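Local coordinates for protein probable histone-lysine N-methyltransferase, H3 lysine-9 specific SUVH9 (Arabidopsis thaliana, PDB 4NJ5) that acts in gene silencing and may bind methylated DNA and recruit RNA polymerase V to chromatin, apparently lacking methyltransferase activity itself, at residues A[315-320]-A[336-341]; A[470-475]-A[487-492]. All coordinates share one frame; numbering follows the deposited sequence.

Interaction 1 (315-320 with 336-341) belongs to the pre-SET region and interaction 2 (470-475 with 487-492) to the SET domain; the first closes along the chain before the second opens. Their centres lie about 15 Å apart, yet both reach one mixed four-stranded sheet, ordered 337-338, 469-475, 485-490, 386-389. Strand 337-338 runs parallel to 469-475, and the probable hydrogen bonds from Ile337 N to Phe473 O (2.7 Å) and from Leu475 N to Ile337 O (2.8 Å) join the contacts. Interaction 2 pairs the two strands of the hairpin at the middle of that sheet. The pre-SET region thus supplies an outer strand to a SET-domain sheet, coupling the zinc-bearing part to the SET fold.

Interaction 1: A[315-320]-A[336-341]. With ZN (zinc ion), chain B; ZN (zinc ion), chain C.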
ATOM      1  N   GLU A 315      21.407 -15.841   5.509  1.00 23.17           N
ATOM      2  CA  GLU A 315      21.342 -14.600   6.276  1.00 29.80           C
ATOM      3  C   GLU A 315      22.698 -13.897   6.274  1.00 29.43           C
ATOM      4  O   GLU A 315      22.778 -12.681   6.143  1.00 23.82           O
ATOM      5  CB  GLU A 315      20.867 -14.854   7.707  1.00 29.13           C
ATOM      6  CG  GLU A 315      20.870 -13.600   8.565  1.00 28.43           C
ATOM      7  CD  GLU A 315      20.121 -13.762   9.873  1.00 32.09           C
ATOM      8  OE1 GLU A 315      18.937 -13.363   9.933  1.00 32.52           O
ATOM      9  OE2 GLU A 315      20.718 -14.274  10.845  1.00 32.81           O
ATOM     10  N   ALA A 316      23.760 -14.684   6.414  1.00 24.80           N
ATOM     11  CA  ALA A 316      25.117 -14.153   6.367  1.00 25.73           C
ATOM     12  C   ALA A 316      25.382 -13.511   5.005  1.00 27.52           C
ATOM     13  O   ALA A 316      26.073 -12.490   4.918  1.00 31.51           O
ATOM     14  CB  ALA A 316      26.128 -15.246   6.642  1.00 27.09           C
ATOM     15  N   LYS A 317      24.840 -14.113   3.944  1.00 29.42           N
ATOM     16  CA  LYS A 317      24.988 -13.575   2.591  1.00 30.07           C
ATOM     17  C   LYS A 317      24.290 -12.224   2.468  1.00 28.97           C
ATOM     18  O   LYS A 317      24.679 -11.388   1.655  1.00 27.44           O
ATOM     19  CB  LYS A 317      24.432 -14.558   1.548  1.00 30.29           C
ATOM     20  CG  LYS A 317      25.094 -15.930   1.543  1.00 30.15           C
ATOM     21  CD  LYS A 317      24.438 -16.884   0.529  1.00 31.18           C
ATOM     22  CE  LYS A 317      24.800 -16.514  -0.903  1.00 31.94           C
ATOM     23  NZ  LYS A 317      23.797 -17.010  -1.885  1.00 32.22           N
ATOM     24  N   ASN A 318      23.259 -12.029   3.286  1.00 22.52           N
ATOM     25  CA  ASN A 318      22.490 -10.789   3.301  1.00 21.76           C
ATOM     26  C   ASN A 318      22.897  -9.867   4.451  1.00 22.41           C
ATOM     27  O   ASN A 318      22.055  -9.216   5.068  1.00 22.00           O
ATOM     28  CB  ASN A 318      20.987 -11.093   3.359  1.00 20.76           C
ATOM     29  CG  ASN A 318      20.466 -11.727   2.073  1.00 25.18           C
ATOM     30  OD1 ASN A 318      20.116 -11.028   1.122  1.00 23.88           O
ATOM     31  ND2 ASN A 318      20.408 -13.055   2.044  1.00 23.50           N
ATOM     32  N   SER A 319      24.194  -9.841   4.745  1.00 23.58           N
ATOM     33  CA  SER A 319      24.762  -8.945   5.754  1.00 28.52           C
ATOM     34  C   SER A 319      24.149  -9.115   7.139  1.00 28.84           C
ATOM     35  O   SER A 319      24.073  -8.159   7.913  1.00 32.96           O
ATOM     36  CB  SER A 319      24.652  -7.482   5.313  1.00 28.97           C
ATOM     37  OG  SER A 319      25.420  -7.246   4.145  1.00 34.22           O
ATOM     38  N   GLY A 320      23.707 -10.328   7.444  1.00 28.33           N
ATOM     39  CA  GLY A 320      23.163 -10.629   8.755  1.00 24.68           C
ATOM     40  C   GLY A 320      21.667 -10.407   8.889  1.00 26.68           C
ATOM     41  O   GLY A 320      21.113 -10.573   9.972  1.00 23.84           O
ATOM     42  N   LEU A 336      21.726  -5.300  -2.475  1.00 20.18           N
ATOM     43  CA  LEU A 336      21.616  -6.590  -3.136  1.00 20.91           C
ATOM     44  C   LEU A 336      20.912  -7.599  -2.237  1.00 20.20           C
ATOM     45  O   LEU A 336      21.281  -7.779  -1.077  1.00 22.66           O
ATOM     46  CB  LEU A 336      23.004  -7.111  -3.520  1.00 20.78           C
ATOM     47  CG  LEU A 336      23.068  -8.427  -4.295  1.00 20.70           C
ATOM     48  CD1 LEU A 336      22.357  -8.300  -5.637  1.00 20.15           C
ATOM     49  CD2 LEU A 336      24.513  -8.845  -4.486  1.00 21.86           C
ATOM     50  N   ILE A 337      19.893  -8.253  -2.778  1.00 18.58           N
ATOM     51  CA  ILE A 337      19.183  -9.283  -2.037  1.00 18.25           C
ATOM     52  C   ILE A 337      19.538 -10.676  -2.556  1.00 21.22           C
ATOM     53  O   ILE A 337      19.405 -10.960  -3.750  1.00 23.28           O
ATOM     54  CB  ILE A 337      17.658  -9.084  -2.110  1.00 17.41           C
ATOM     55  CG1 ILE A 337      17.274  -7.703  -1.572  1.00 17.25           C
ATOM     56  CG2 ILE A 337      16.946 -10.185  -1.339  1.00 17.27           C
ATOM     57  CD1 ILE A 337      15.790  -7.404  -1.640  1.00 16.57           C
ATOM     58  N   HIS A 338      20.006 -11.534  -1.653  1.00 19.28           N
ATOM     59  CA  HIS A 338      20.265 -12.931  -1.985  1.00 19.51           C
ATOM     60  C   HIS A 338      19.114 -13.805  -1.498  1.00 19.19           C
ATOM     61  O   HIS A 338      19.015 -14.113  -0.307  1.00 19.42           O
ATOM     62  CB  HIS A 338      21.576 -13.410  -1.352  1.00 20.56           C
ATOM     63  CG  HIS A 338      22.788 -12.659  -1.810  1.00 25.76           C
ATOM     64  ND1 HIS A 338      23.556 -13.066  -2.878  1.00 26.24           N
ATOM     65  CD2 HIS A 338      23.368 -11.531  -1.335  1.00 24.91           C
ATOM     66  CE1 HIS A 338      24.558 -12.218  -3.047  1.00 27.32           C
ATOM     67  NE2 HIS A 338      24.467 -11.280  -2.123  1.00 27.48           N
ATOM     68  N   GLU A 339      18.235 -14.190  -2.417  1.00 18.78           N
ATOM     69  CA  GLU A 339      17.158 -15.115  -2.087  1.00 18.70           C
ATOM     70  C   GLU A 339      17.682 -16.541  -2.122  1.00 19.62           C
ATOM     71  O   GLU A 339      18.716 -16.812  -2.728  1.00 20.19           O
ATOM     72  CB  GLU A 339      15.975 -14.955  -3.049  1.00 18.10           C
ATOM     73  CG  GLU A 339      15.120 -13.730  -2.766  1.00 23.90           C
ATOM     74  CD  GLU A 339      13.880 -13.649  -3.639  1.00 21.48           C
ATOM     75  OE1 GLU A 339      13.555 -14.642  -4.330  1.00 17.22           O
ATOM     76  OE2 GLU A 339      13.227 -12.584  -3.627  1.00 19.51           O
ATOM     77  N   CYS A 340      16.977 -17.452  -1.464  1.00 26.55           N
ATOM     78  CA  CYS A 340      17.343 -18.859  -1.519  1.00 23.54           C
ATOM     79  C   CYS A 340      17.103 -19.411  -2.916  1.00 25.02           C
ATOM     80  O   CYS A 340      16.169 -18.999  -3.602  1.00 20.47           O
ATOM     81  CB  CYS A 340      16.548 -19.657  -0.494  1.00 21.30           C
ATOM     82  SG  CYS A 340      16.844 -19.133   1.199  1.00 23.58           S
ATOM     83  N   GLY A 341      17.957 -20.339  -3.334  1.00 34.01           N
ATOM     84  CA  GLY A 341      17.825 -20.967  -4.636  1.00 35.18           C
ATOM     85  C   GLY A 341      17.772 -22.481  -4.546  1.00 36.78           C
ATOM     86  O   GLY A 341      17.489 -23.038  -3.482  1.00 24.22           O
TER
HETATM   87 ZN    ZN B 801      18.892 -20.246   1.600  1.00 32.13          ZN
HETATM   88 ZN    ZN C 802      15.380 -20.216   2.765  0.90 28.62          ZN
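Asn318 pairs its side-chain amide with the backbone of His338 through two hydrogen bonds. His338 N donates to OD1 of Asn318 at 2.8 Å, from a position tilted 19° off the carbonyl plane. In return Asn318 ND2 reaches His338 O at 2.9 Å, and this carbonyl receives it in plane, on a lone pair. ND2 also donates to Cys314 O, and the three bonds together fix the flip of the amide. An alanine in place of Asn318 would probably leave His338 N and O, and Cys314 O, without these partners and weaken the tie.

The remaining contact is of the His338 ring with Lys317. CD2 of His338 lies 3.3 Å from Lys317 O, while the Lys317 chain, bent at chi3 (73°), crosses the imidazole at about a right angle and leaves NZ 4.1 Å from His338 ND1, with no bond.

A Schellman motif with Ser319 at C-prime ends the helix, Gly320 N bonding to Glu315 O.

Two residues after His338, Cys340 SG bridges two zinc ions of the triangular cluster, each at 2.4 Å. Helix 313-317 carries Cys314, a ligand of one of them, so two separate ties, amide and shared zinc, appear to hold the helix end to segment 336-341.

Interaction 2: A[470-475]-A[487-492]; sequences IVQFVL and MLFAAE
Gln472 brings CB and CG obliquely to the CD1-CE1 side of the Phe489 ring, two residues beyond Met487, its partner in the antiparallel ladder. CB of Gln472 comes to 3.6 Å from Phe489 CE1; the side chains cross at about a right angle, amide and ring planes 81° apart. The Gln472 chain folds at chi2, carrying its amide away from the partner strand and back to its own: NE2 donates to Val471 O at 2.8 Å, while OE1 accepts from Lys334 N.

Ile470 shares that face. Its CG1 takes the crowded position between backbone N and carbonyl carbon (chi1 65°) and meets Phe489 CB at 3.9 Å. The same torsion leaves CG2 beside the backbone N, where it touches Ala491 CB at 3.8 Å. CG of Met487, anti to the carbonyl carbon, packs at 3.7 Å on Val474 CB, again crosswise. On the opposite face Val471 and Leu488 lie side by side and point the same way, with CG2 of Val471 3.6 Å from CD2 of Leu488.

Two hydrogen-bonded pairs set the register: Ile470 N to Phe489 O, Phe489 N to Ile470 O, Gln472 N to Met487 O and Met487 N to Gln472 O are each 2.9 Å. Val471 with Leu488 is the non-hydrogen-bonded pair between them. The strand segments meet at 140°, far from straight antiparallel.

Strands 469-475 and 485-490 form a SET-domain hairpin central to its sheet. Strand 386-389 flanks it through the backbone pairing of Leu488 with Ile387, and strand 337-338 borders the other side, where Ile337 packs on Gln472 and Val474.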
ATOM      1  N   ILE A 470       9.802   1.330  -5.384  1.00 18.87           N
ATOM      2  CA  ILE A 470      11.255   1.285  -5.280  1.00 20.22           C
ATOM      3  C   ILE A 470      11.836   0.067  -5.978  1.00 18.61           C
ATOM      4  O   ILE A 470      11.131  -0.909  -6.268  1.00 16.18           O
ATOM      5  CB  ILE A 470      11.742   1.280  -3.817  1.00 26.78           C
ATOM      6  CG1 ILE A 470      11.290   0.000  -3.110  1.00 27.25           C
ATOM      7  CG2 ILE A 470      11.267   2.529  -3.085  1.00 26.37           C
ATOM      8  CD1 ILE A 470      11.958  -0.223  -1.772  1.00 30.25           C
ATOM      9  N   VAL A 471      13.139   0.134  -6.225  1.00 20.74           N
ATOM     10  CA  VAL A 471      13.863  -0.920  -6.915  1.00 19.94           C
ATOM     11  C   VAL A 471      14.807  -1.641  -5.953  1.00 19.02           C
ATOM     12  O   VAL A 471      15.442  -1.009  -5.105  1.00 18.83           O
ATOM     13  CB  VAL A 471      14.675  -0.332  -8.090  1.00 30.53           C
ATOM     14  CG1 VAL A 471      15.552  -1.395  -8.736  1.00 33.33           C
ATOM     15  CG2 VAL A 471      13.743   0.299  -9.115  1.00 28.35           C
ATOM     16  N   GLN A 472      14.877  -2.965  -6.078  1.00 17.23           N
ATOM     17  CA  GLN A 472      15.872  -3.764  -5.371  1.00 17.33           C
ATOM     18  C   GLN A 472      16.526  -4.749  -6.332  1.00 22.88           C
ATOM     19  O   GLN A 472      15.848  -5.370  -7.155  1.00 27.10           O
ATOM     20  CB  GLN A 472      15.233  -4.531  -4.211  1.00 16.45           C
ATOM     21  CG  GLN A 472      14.707  -3.658  -3.076  1.00 19.62           C
ATOM     22  CD  GLN A 472      15.810  -3.105  -2.190  1.00 19.87           C
ATOM     23  OE1 GLN A 472      16.142  -3.687  -1.152  1.00 20.33           O
ATOM     24  NE2 GLN A 472      16.379  -1.970  -2.593  1.00 19.64           N
ATOM     25  N   PHE A 473      17.842  -4.896  -6.228  1.00 20.54           N
ATOM     26  CA  PHE A 473      18.552  -5.891  -7.023  1.00 22.62           C
ATOM     27  C   PHE A 473      18.572  -7.242  -6.304  1.00 23.96           C
ATOM     28  O   PHE A 473      19.042  -7.348  -5.169  1.00 20.24           O
ATOM     29  CB  PHE A 473      19.970  -5.417  -7.365  1.00 24.73           C
ATOM     30  CG  PHE A 473      20.004  -4.204  -8.259  1.00 28.39           C
ATOM     31  CD1 PHE A 473      19.464  -4.251  -9.536  1.00 30.58           C
ATOM     32  CD2 PHE A 473      20.578  -3.018  -7.825  1.00 31.89           C
ATOM     33  CE1 PHE A 473      19.490  -3.135 -10.362  1.00 33.81           C
ATOM     34  CE2 PHE A 473      20.610  -1.900  -8.648  1.00 35.13           C
ATOM     35  CZ  PHE A 473      20.064  -1.959  -9.918  1.00 33.65           C
ATOM     36  N   VAL A 474      18.067  -8.257  -6.986  1.00 21.65           N
ATOM     37  CA  VAL A 474      17.888  -9.562  -6.449  1.00 20.11           C
ATOM     38  C   VAL A 474      18.529 -10.695  -7.228  1.00 27.46           C
ATOM     39  O   VAL A 474      18.509 -10.748  -8.410  1.00 29.11           O
ATOM     40  CB  VAL A 474      16.418  -9.863  -6.219  1.00 17.97           C
ATOM     41  CG1 VAL A 474      16.213 -11.274  -5.778  1.00 16.97           C
ATOM     42  CG2 VAL A 474      15.843  -8.908  -5.229  1.00 16.62           C
ATOM     43  N   LEU A 475      19.086 -11.627  -6.489  1.00 29.32           N
ATOM     44  CA  LEU A 475      19.579 -12.841  -7.043  1.00 28.86           C
ATOM     45  C   LEU A 475      18.795 -14.005  -6.530  1.00 31.69           C
ATOM     46  O   LEU A 475      18.540 -14.121  -5.358  1.00 33.90           O
ATOM     47  CB  LEU A 475      21.028 -13.011  -6.696  1.00 19.94           C
ATOM     48  CG  LEU A 475      21.981 -12.095  -7.384  1.00 22.12           C
ATOM     49  CD1 LEU A 475      23.307 -12.190  -6.698  1.00 21.67           C
ATOM     50  CD2 LEU A 475      22.095 -12.433  -8.851  1.00 22.44           C
ATOM     51  N   MET A 487      13.930  -6.002  -9.258  1.00 17.15           N
ATOM     52  CA  MET A 487      12.640  -6.314  -8.652  1.00 16.86           C
ATOM     53  C   MET A 487      11.989  -5.071  -8.058  1.00 16.17           C
ATOM     54  O   MET A 487      12.646  -4.277  -7.387  1.00 18.18           O
ATOM     55  CB  MET A 487      12.800  -7.394  -7.581  1.00 19.18           C
ATOM     56  CG  MET A 487      13.394  -8.695  -8.098  1.00 16.22           C
ATOM     57  SD  MET A 487      12.336  -9.492  -9.314  1.00 22.81           S
ATOM     58  CE  MET A 487      13.140 -11.086  -9.492  1.00 16.43           C
ATOM     59  N   LEU A 488      10.696  -4.908  -8.306  1.00 15.31           N
ATOM     60  CA  LEU A 488       9.989  -3.709  -7.879  1.00 15.32           C
ATOM     61  C   LEU A 488       9.133  -3.960  -6.650  1.00 15.05           C
ATOM     62  O   LEU A 488       8.478  -4.996  -6.535  1.00 14.85           O
ATOM     63  CB  LEU A 488       9.129  -3.163  -9.017  1.00 15.50           C
ATOM     64  CG  LEU A 488       9.904  -2.900 -10.307  1.00 15.91           C
ATOM     65  CD1 LEU A 488       8.965  -2.442 -11.401  1.00 18.01           C
ATOM     66  CD2 LEU A 488      11.001  -1.871 -10.071  1.00 16.32           C
ATOM     67  N   PHE A 489       9.146  -3.000  -5.732  1.00 20.24           N
ATOM     68  CA  PHE A 489       8.379  -3.115  -4.503  1.00 18.51           C
ATOM     69  C   PHE A 489       7.543  -1.865  -4.284  1.00 21.12           C
ATOM     70  O   PHE A 489       7.986  -0.757  -4.577  1.00 21.71           O
ATOM     71  CB  PHE A 489       9.312  -3.307  -3.305  1.00 17.51           C
ATOM     72  CG  PHE A 489      10.078  -4.601  -3.324  1.00 17.67           C
ATOM     73  CD1 PHE A 489      11.189  -4.758  -4.141  1.00 15.16           C
ATOM     74  CD2 PHE A 489       9.702  -5.652  -2.504  1.00 17.17           C
ATOM     75  CE1 PHE A 489      11.897  -5.944  -4.153  1.00 15.19           C
ATOM     76  CE2 PHE A 489      10.411  -6.846  -2.510  1.00 17.97           C
ATOM     77  CZ  PHE A 489      11.510  -6.991  -3.336  1.00 15.09           C
ATOM     78  N   ALA A 490       6.335  -2.046  -3.760  1.00 19.23           N
ATOM     79  CA  ALA A 490       5.509  -0.919  -3.358  1.00 15.65           C
ATOM     80  C   ALA A 490       6.187  -0.201  -2.200  1.00 17.90           C
ATOM     81  O   ALA A 490       6.600  -0.827  -1.229  1.00 19.55           O
ATOM     82  CB  ALA A 490       4.124  -1.392  -2.955  1.00 15.64           C
ATOM     83  N   ALA A 491       6.307   1.116  -2.307  1.00 16.53           N
ATOM     84  CA  ALA A 491       6.979   1.897  -1.277  1.00 23.03           C
ATOM     85  C   ALA A 491       6.017   2.355  -0.180  1.00 22.94           C
ATOM     86  O   ALA A 491       6.444   2.738   0.909  1.00 21.83           O
ATOM     87  CB  ALA A 491       7.695   3.088  -1.896  1.00 17.71           C
ATOM     88  N   GLU A 492       4.720   2.318  -0.472  1.00 17.41           N
ATOM     89  CA  GLU A 492       3.711   2.701   0.510  1.00 21.36           C
ATOM     90  C   GLU A 492       2.422   1.915   0.297  1.00 17.60           C
ATOM     91  O   GLU A 492       2.340   1.074  -0.598  1.00 17.31           O
ATOM     92  CB  GLU A 492       3.436   4.207   0.441  1.00 18.79           C
ATOM     93  CG  GLU A 492       2.994   4.691  -0.928  1.00 18.90           C
ATOM     94  CD  GLU A 492       2.838   6.199  -0.999  1.00 19.98           C
ATOM     95  OE1 GLU A 492       2.892   6.860   0.062  1.00 20.68           O
ATOM     96  OE2 GLU A 492       2.664   6.724  -2.119  1.00 20.25           O
TER